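Long-range contacts in Mypaa.01249.c (Mycobacterium paratuberculosis, PDB 3RD5), which is of unknown specific function but belongs to the short-chain dehydrogenase/reductase family and is probably an oxidoreductase: residues G5-D10 and G231-L236; G145-E150 and A275-L280. All coordinates share one frame; numbering follows the deposited sequence. Where two conformers were deposited one is given.

Contact 1. Residues G5-D10 and G231-L236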
ATOM      1  N   GLY A   5      -1.639  -4.923  24.213  1.00 35.95           N
ATOM      2  CA  GLY A   5      -1.517  -5.055  22.773  1.00 30.02           C
ATOM      3  C   GLY A   5      -0.104  -4.827  22.227  1.00 24.51           C
ATOM      4  O   GLY A   5       0.744  -4.198  22.848  1.00 23.56           O
ATOM      5  N   TRP A   6       0.118  -5.345  21.022  1.00 21.20           N
ATOM      6  CA  TRP A   6       1.404  -5.178  20.333  1.00 19.02           C
ATOM      7  C   TRP A   6       1.581  -3.713  19.965  1.00 18.42           C
ATOM      8  O   TRP A   6       0.634  -3.069  19.525  1.00 18.89           O
ATOM      9  CB  TRP A   6       1.357  -5.991  19.057  1.00 18.67           C
ATOM     10  CG  TRP A   6       2.668  -6.133  18.333  1.00 17.57           C
ATOM     11  CD1 TRP A   6       3.528  -7.173  18.411  1.00 18.12           C
ATOM     12  CD2 TRP A   6       3.216  -5.238  17.340  1.00 16.27           C
ATOM     13  NE1 TRP A   6       4.607  -6.986  17.584  1.00 18.69           N
ATOM     14  CE2 TRP A   6       4.420  -5.809  16.895  1.00 16.20           C
ATOM     15  CE3 TRP A   6       2.783  -4.022  16.760  1.00 15.82           C
ATOM     16  CZ2 TRP A   6       5.216  -5.195  15.948  1.00 16.45           C
ATOM     17  CZ3 TRP A   6       3.577  -3.426  15.822  1.00 16.08           C
ATOM     18  CH2 TRP A   6       4.768  -4.008  15.413  1.00 15.84           C
ATOM     19  N   THR A   7       2.800  -3.214  20.096  1.00 17.74           N
ATOM     20  CA  THR A   7       3.129  -1.857  19.652  1.00 18.94           C
ATOM     21  C   THR A   7       4.472  -1.885  18.945  1.00 17.93           C
ATOM     22  O   THR A   7       5.186  -2.883  18.934  1.00 17.63           O
ATOM     23  CB  THR A   7       3.228  -0.812  20.795  1.00 19.83           C
ATOM     24  OG1 THR A   7       4.405  -1.035  21.573  1.00 22.10           O
ATOM     25  CG2 THR A   7       1.969  -0.826  21.674  1.00 21.63           C
ATOM     26  N   ALA A   8       4.851  -0.762  18.350  1.00 18.34           N
ATOM     27  CA  ALA A   8       6.149  -0.704  17.667  1.00 18.42           C
ATOM     28  C   ALA A   8       7.350  -1.006  18.572  1.00 19.74           C
ATOM     29  O   ALA A   8       8.392  -1.424  18.075  1.00 20.23           O
ATOM     30  CB  ALA A   8       6.310   0.698  16.973  1.00 19.34           C
ATOM     31  N   ALA A   9       7.174  -0.884  19.893  1.00 20.76           N
ATOM     32  CA  ALA A   9       8.213  -1.277  20.832  1.00 21.58           C
ATOM     33  C   ALA A   9       8.581  -2.760  20.716  1.00 20.94           C
ATOM     34  O   ALA A   9       9.681  -3.175  21.100  1.00 23.64           O
ATOM     35  CB  ALA A   9       7.810  -0.922  22.280  1.00 23.17           C
ATOM     36  N   ASP A  10       7.660  -3.537  20.152  1.00 19.76           N
ATOM     37  CA  ASP A  10       7.809  -4.983  20.033  1.00 20.07           C
ATOM     38  C   ASP A  10       8.397  -5.381  18.677  1.00 20.54           C
ATOM     39  O   ASP A  10       8.530  -6.560  18.382  1.00 21.91           O
ATOM     40  CB  ASP A  10       6.447  -5.667  20.230  1.00 20.84           C
ATOM     41  CG  ASP A  10       5.838  -5.360  21.586  1.00 22.07           C
ATOM     42  OD1 ASP A  10       6.547  -5.587  22.619  1.00 25.20           O
ATOM     43  OD2 ASP A  10       4.679  -4.921  21.654  1.00 21.90           O
ATOM     44  N   GLY A 231      -1.567   4.774  13.499  1.00 14.13           N
ATOM     45  CA  GLY A 231      -1.766   4.204  12.192  1.00 13.24           C
ATOM     46  C   GLY A 231      -0.604   3.348  11.729  1.00 13.61           C
ATOM     47  O   GLY A 231      -0.776   2.253  11.160  1.00 13.36           O
ATOM     48  N   ALA A 232       0.616   3.838  11.973  1.00 13.12           N
ATOM     49  CA  ALA A 232       1.819   3.129  11.523  1.00 13.33           C
ATOM     50  C   ALA A 232       1.949   1.798  12.218  1.00 13.02           C
ATOM     51  O   ALA A 232       2.504   0.841  11.654  1.00 13.15           O
ATOM     52  CB  ALA A 232       3.087   3.992  11.752  1.00 15.01           C
ATOM     53  N   ARG A 233       1.492   1.723  13.466  1.00 13.72           N
ATOM     54  CA  ARG A 233       1.545   0.482  14.232  1.00 13.18           C
ATOM     55  C   ARG A 233       0.977  -0.699  13.458  1.00 12.33           C
ATOM     56  O   ARG A 233       1.484  -1.810  13.486  1.00 13.19           O
ATOM     57  CB  ARG A 233       0.796   0.659  15.542  1.00 13.76           C
ATOM     58  CG  ARG A 233       0.770  -0.558  16.467  1.00 14.80           C
ATOM     59  CD  ARG A 233      -0.195  -0.370  17.641  1.00 15.28           C
ATOM     60  NE  ARG A 233       0.226   0.721  18.487  1.00 16.44           N
ATOM     61  CZ  ARG A 233      -0.543   1.243  19.437  1.00 20.34           C
ATOM     62  NH1 ARG A 233      -1.776   0.807  19.597  1.00 20.97           N
ATOM     63  NH2 ARG A 233      -0.083   2.246  20.179  1.00 23.69           N
ATOM     64  N   GLN A 234      -0.134  -0.424  12.783  1.00 11.86           N
ATOM     65  CA  GLN A 234      -0.869  -1.470  12.081  1.00 12.22           C
ATOM     66  C   GLN A 234      -0.014  -2.010  10.930  1.00 12.42           C
ATOM     67  O   GLN A 234       0.132  -3.236  10.743  1.00 13.14           O
ATOM     68  CB  GLN A 234      -2.220  -0.942  11.605  1.00 12.51           C
ATOM     69  CG  GLN A 234      -3.015  -0.057  12.581  1.00 12.09           C
ATOM     70  CD  GLN A 234      -3.206  -0.626  13.959  1.00 12.34           C
ATOM     71  OE1 GLN A 234      -3.421  -1.848  14.112  1.00 13.95           O
ATOM     72  NE2 GLN A 234      -3.164   0.266  14.992  1.00 13.65           N
ATOM     73  N   THR A 235       0.533  -1.103  10.134  1.00 11.84           N
ATOM     74  CA  THR A 235       1.429  -1.475   9.040  1.00 12.19           C
ATOM     75  C   THR A 235       2.667  -2.226   9.545  1.00 12.46           C
ATOM     76  O   THR A 235       3.088  -3.213   8.950  1.00 13.11           O
ATOM     77  CB  THR A 235       1.877  -0.252   8.264  1.00 12.71           C
ATOM     78  OG1 THR A 235       0.738   0.474   7.795  1.00 12.95           O
ATOM     79  CG2 THR A 235       2.745  -0.629   7.071  1.00 13.46           C
ATOM     80  N   LEU A 236       3.232  -1.738  10.645  1.00 11.88           N
ATOM     81  CA  LEU A 236       4.455  -2.325  11.202  1.00 12.81           C
ATOM     82  C   LEU A 236       4.249  -3.771  11.670  1.00 12.83           C
ATOM     83  O   LEU A 236       5.122  -4.615  11.536  1.00 13.55           O
ATOM     84  CB  LEU A 236       4.992  -1.417  12.324  1.00 13.01           C
ATOM     85  CG  LEU A 236       5.580  -0.070  11.864  1.00 13.03           C
ATOM     86  CD1 LEU A 236       5.758   0.922  13.050  1.00 15.03           C
ATOM     87  CD2 LEU A 236       6.899  -0.278  11.093  1.00 14.14           C
TER
HETATM   88  O   HOH W   1       3.056   1.567  18.205  1.00 17.64           O

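Contact 2. Residues G145-E150 and A275-L280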
ATOM      1  N   GLY A 145     -17.311   0.718  -0.513  1.00 15.15           N
ATOM      2  CA  GLY A 145     -16.761   0.778  -1.862  1.00 15.07           C
ATOM      3  C   GLY A 145     -17.348  -0.291  -2.775  1.00 14.95           C
ATOM      4  O   GLY A 145     -17.782  -1.335  -2.338  1.00 15.87           O
ATOM      5  N   ARG A 146     -17.301  -0.028  -4.081  1.00 15.09           N
ATOM      6  CA  ARG A 146     -17.695  -1.007  -5.101  0.70 16.22           C
ATOM      7  C   ARG A 146     -16.778  -0.800  -6.288  1.00 15.42           C
ATOM      8  O   ARG A 146     -16.464   0.329  -6.659  1.00 17.46           O
ATOM      9  CB  ARG A 146     -19.143  -0.786  -5.595  0.70 18.40           C
ATOM     10  CG  ARG A 146     -20.215  -0.721  -4.575  0.70 21.84           C
ATOM     11  CD  ARG A 146     -21.527  -0.260  -5.250  0.70 26.00           C
ATOM     12  NE  ARG A 146     -22.651  -0.358  -4.324  0.70 30.17           N
ATOM     13  CZ  ARG A 146     -23.331  -1.475  -4.051  0.70 33.49           C
ATOM     14  NH1 ARG A 146     -23.042  -2.636  -4.642  0.70 33.05           N
ATOM     15  NH2 ARG A 146     -24.329  -1.419  -3.173  0.70 37.45           N
ATOM     16  N   ILE A 147     -16.342  -1.887  -6.889  1.00 14.14           N
ATOM     17  CA  ILE A 147     -15.567  -1.837  -8.141  1.00 13.75           C
ATOM     18  C   ILE A 147     -16.498  -1.712  -9.322  1.00 14.90           C
ATOM     19  O   ILE A 147     -17.415  -2.515  -9.480  1.00 17.22           O
ATOM     20  CB  ILE A 147     -14.721  -3.088  -8.339  1.00 13.58           C
ATOM     21  CG1 ILE A 147     -13.787  -3.333  -7.166  1.00 13.16           C
ATOM     22  CG2 ILE A 147     -13.935  -2.997  -9.667  1.00 14.30           C
ATOM     23  CD1 ILE A 147     -12.839  -2.153  -6.813  1.00 15.69           C
ATOM     24  N   ASN A 148     -16.305  -0.669 -10.122  1.00 14.62           N
ATOM     25  CA  ASN A 148     -17.039  -0.465 -11.379  1.00 14.61           C
ATOM     26  C   ASN A 148     -16.114  -0.821 -12.534  1.00 15.34           C
ATOM     27  O   ASN A 148     -15.244  -0.052 -12.923  1.00 15.63           O
ATOM     28  CB  ASN A 148     -17.517   0.985 -11.445  1.00 14.44           C
ATOM     29  CG  ASN A 148     -18.503   1.204 -12.532  1.00 17.95           C
ATOM     30  OD1 ASN A 148     -18.313   0.707 -13.666  1.00 19.81           O
ATOM     31  ND2 ASN A 148     -19.593   1.935 -12.208  1.00 19.36           N
ATOM     32  N   LEU A 149     -16.222  -2.067 -13.050  1.00 14.89           N
ATOM     33  CA  LEU A 149     -15.298  -2.535 -14.082  1.00 15.55           C
ATOM     34  C   LEU A 149     -15.480  -1.804 -15.411  1.00 16.28           C
ATOM     35  O   LEU A 149     -14.514  -1.660 -16.143  1.00 19.03           O
ATOM     36  CB  LEU A 149     -15.495  -4.046 -14.338  1.00 16.16           C
ATOM     37  CG  LEU A 149     -15.112  -4.976 -13.184  1.00 15.63           C
ATOM     38  CD1 LEU A 149     -15.619  -6.410 -13.522  1.00 17.14           C
ATOM     39  CD2 LEU A 149     -13.582  -4.951 -12.929  1.00 18.02           C
ATOM     40  N   GLU A 150     -16.691  -1.355 -15.694  1.00 17.21           N
ATOM     41  CA  GLU A 150     -16.989  -0.667 -16.963  1.00 19.30           C
ATOM     42  C   GLU A 150     -16.521   0.773 -16.954  1.00 18.55           C
ATOM     43  O   GLU A 150     -16.268   1.333 -18.028  1.00 20.50           O
ATOM     44  CB  GLU A 150     -18.505  -0.703 -17.225  1.00 22.08           C
ATOM     45  CG  GLU A 150     -19.072  -2.112 -17.449  1.00 26.67           C
ATOM     46  CD  GLU A 150     -19.121  -3.027 -16.188  1.00 32.33           C
ATOM     47  OE1 GLU A 150     -19.210  -2.524 -15.004  1.00 33.18           O
ATOM     48  OE2 GLU A 150     -19.064  -4.298 -16.374  1.00 34.37           O
ATOM     49  N   ALA A 275     -10.159 -11.306  -9.388  1.00 13.76           N
ATOM     50  CA  ALA A 275      -9.571 -11.748 -10.601  1.00 13.62           C
ATOM     51  C   ALA A 275      -9.900 -10.863 -11.827  1.00 14.55           C
ATOM     52  O   ALA A 275      -9.012 -10.597 -12.651  1.00 14.50           O
ATOM     53  CB  ALA A 275      -9.892 -13.258 -10.830  1.00 15.17           C
ATOM     54  N   ALA A 276     -11.153 -10.363 -11.919  1.00 14.33           N
ATOM     55  CA  ALA A 276     -11.543  -9.467 -13.003  1.00 13.98           C
ATOM     56  C   ALA A 276     -10.842  -8.119 -12.884  1.00 13.56           C
ATOM     57  O   ALA A 276     -10.339  -7.578 -13.874  1.00 13.47           O
ATOM     58  CB  ALA A 276     -13.073  -9.237 -12.977  1.00 14.85           C
ATOM     59  N   LEU A 277     -10.768  -7.596 -11.659  1.00 13.53           N
ATOM     60  CA  LEU A 277     -10.060  -6.332 -11.418  1.00 13.61           C
ATOM     61  C   LEU A 277      -8.584  -6.462 -11.791  1.00 13.57           C
ATOM     62  O   LEU A 277      -7.992  -5.526 -12.324  1.00 13.93           O
ATOM     63  CB  LEU A 277     -10.209  -5.878  -9.959  1.00 13.90           C
ATOM     64  CG  LEU A 277      -9.370  -4.648  -9.583  1.00 13.22           C
ATOM     65  CD1 LEU A 277      -9.823  -3.373 -10.316  1.00 14.22           C
ATOM     66  CD2 LEU A 277      -9.463  -4.460  -8.069  1.00 15.29           C
ATOM     67  N   TRP A 278      -7.975  -7.615 -11.495  1.00 13.14           N
ATOM     68  CA  TRP A 278      -6.595  -7.839 -11.878  1.00 13.06           C
ATOM     69  C   TRP A 278      -6.400  -7.730 -13.379  1.00 13.59           C
ATOM     70  O   TRP A 278      -5.458  -7.070 -13.866  1.00 13.63           O
ATOM     71  CB  TRP A 278      -6.131  -9.214 -11.361  1.00 13.32           C
ATOM     72  CG  TRP A 278      -4.648  -9.398 -11.503  1.00 13.34           C
ATOM     73  CD1 TRP A 278      -3.962  -9.688 -12.645  1.00 13.97           C
ATOM     74  CD2 TRP A 278      -3.652  -9.203 -10.478  1.00 13.37           C
ATOM     75  NE1 TRP A 278      -2.610  -9.657 -12.397  1.00 14.71           N
ATOM     76  CE2 TRP A 278      -2.402  -9.379 -11.076  1.00 13.51           C
ATOM     77  CE3 TRP A 278      -3.711  -8.909  -9.099  1.00 14.82           C
ATOM     78  CZ2 TRP A 278      -1.202  -9.205 -10.348  1.00 15.42           C
ATOM     79  CZ3 TRP A 278      -2.549  -8.746  -8.396  1.00 15.25           C
ATOM     80  CH2 TRP A 278      -1.302  -8.923  -9.023  1.00 15.98           C
ATOM     81  N   ALA A 279      -7.303  -8.342 -14.151  1.00 13.13           N
ATOM     82  CA  ALA A 279      -7.226  -8.285 -15.598  1.00 13.91           C
ATOM     83  C   ALA A 279      -7.350  -6.855 -16.105  1.00 13.98           C
ATOM     84  O   ALA A 279      -6.576  -6.403 -16.954  1.00 15.58           O
ATOM     85  CB  ALA A 279      -8.331  -9.176 -16.242  1.00 15.17           C
ATOM     86  N   LEU A 280      -8.336  -6.124 -15.605  1.00 14.14           N
ATOM     87  CA  LEU A 280      -8.499  -4.719 -15.973  1.00 14.01           C
ATOM     88  C   LEU A 280      -7.244  -3.908 -15.619  1.00 14.29           C
ATOM     89  O   LEU A 280      -6.802  -3.059 -16.406  1.00 14.62           O
ATOM     90  CB  LEU A 280      -9.730  -4.153 -15.294  1.00 14.26           C
ATOM     91  CG  LEU A 280      -9.962  -2.644 -15.393  1.00 15.00           C
ATOM     92  CD1 LEU A 280      -9.990  -2.118 -16.803  1.00 15.87           C
ATOM     93  CD2 LEU A 280     -11.208  -2.260 -14.587  1.00 16.31           C
TER

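Contact 1. Residues G5-D10 and G231-L236
A water joins Arg233 to Ala8: it accepts from Ala8 N at 2.9 Å and from Arg233 NE at 3.0 Å, lying in the guanidinium plane at its edge. No direct hydrogen bond crosses between 5-10 and 231-236. Arg233 leaves the helix with CG anti to its backbone N (chi1 -180°), and a turn about CG-CD (chi3 -63°) sets NE toward the water. Its CD rests 3.4 Å from Trp6 O, and Thr7 CG2 lies over one guanidinium face, toward the rim. Trp6 and Arg233 run alongside with opposite directions, ring and guanidinium planes 72° apart; Trp6 CZ3 comes 3.5 Å from Arg233 O and its CH2 4.0 Å from Leu236 CB. Here the chain start, ahead of the first strand (18-22) of the Rossmann-type sheet, lies against a helix late in the sequence. Residues 7-10 are folded on themselves: Thr7 OG1 accepts from Ala9 N in an ST turn, and Asp10 OD2 takes Thr7 N at 3.0 Å, nearly straight, while Asp10 CB lies over one indole face, toward its rim. Ala8 CB meets Leu236 CD1 at 4.0 Å, and Leu236 also touches Glu35 and Leu36 of helix 27-38.

Contact 2. Residues G145-E150 and A275-L280
The irregular segment 145-150 passes one face of helix 271-285 with no backbone hydrogen bond to 275-280, Leu149 CA and Leu277 CA lying 7.0 Å apart at the closest CA pair. Leu149 gives the loop's larger share by dividing its two methyls: CD1 touches Ala276 CB at 3.8 Å, and CD2 meets Leu280 CD2 at 4.0 Å while lying 4.1 Å from Leu277 N. Leu280, its CG set anti to its backbone N (chi1 172°) so that the branch reaches toward Leu149, crosses that side chain obliquely, and its CD2 also comes 3.7 Å from Leu149 O. Ala276 and Leu280, four residues apart, thus present their side chains to the same leucine. Ile147 adds a longer touch, its CG2 reaching Leu277 CD1 at 4.2 Å, with the two side chains at about a right angle. All three side-chain pairs are apolar. Met273, one turn before Leu277, touches both Ile147 and Leu149, and Leu152 packs on Ile147 and Leu280. Ile147 also rests on Leu170 and Leu174 of helix 161-185, so that the loop following strand 133-137 bridges that helix and the late helix 271-285.

Both contacts lie near the surface, on opposite sides of the chain's centre, with centres 31 Å apart and nearest atoms about 18 Å apart. Each sets an irregular segment against a helix from late in the sequence, but they share no element: contact 1 uses the chain start and helix 226-240, contact 2 the loop after strand 133-137 and helix 271-285. Their segments alternate along the chain. Neither has a direct hydrogen bond across it. Contact 1 mixes a water bridge, an arginine and an indole with a small apolar patch that continues onto helix 27-38; the side-chain pairs of contact 2 are all aliphatic, continued onto helix 161-185.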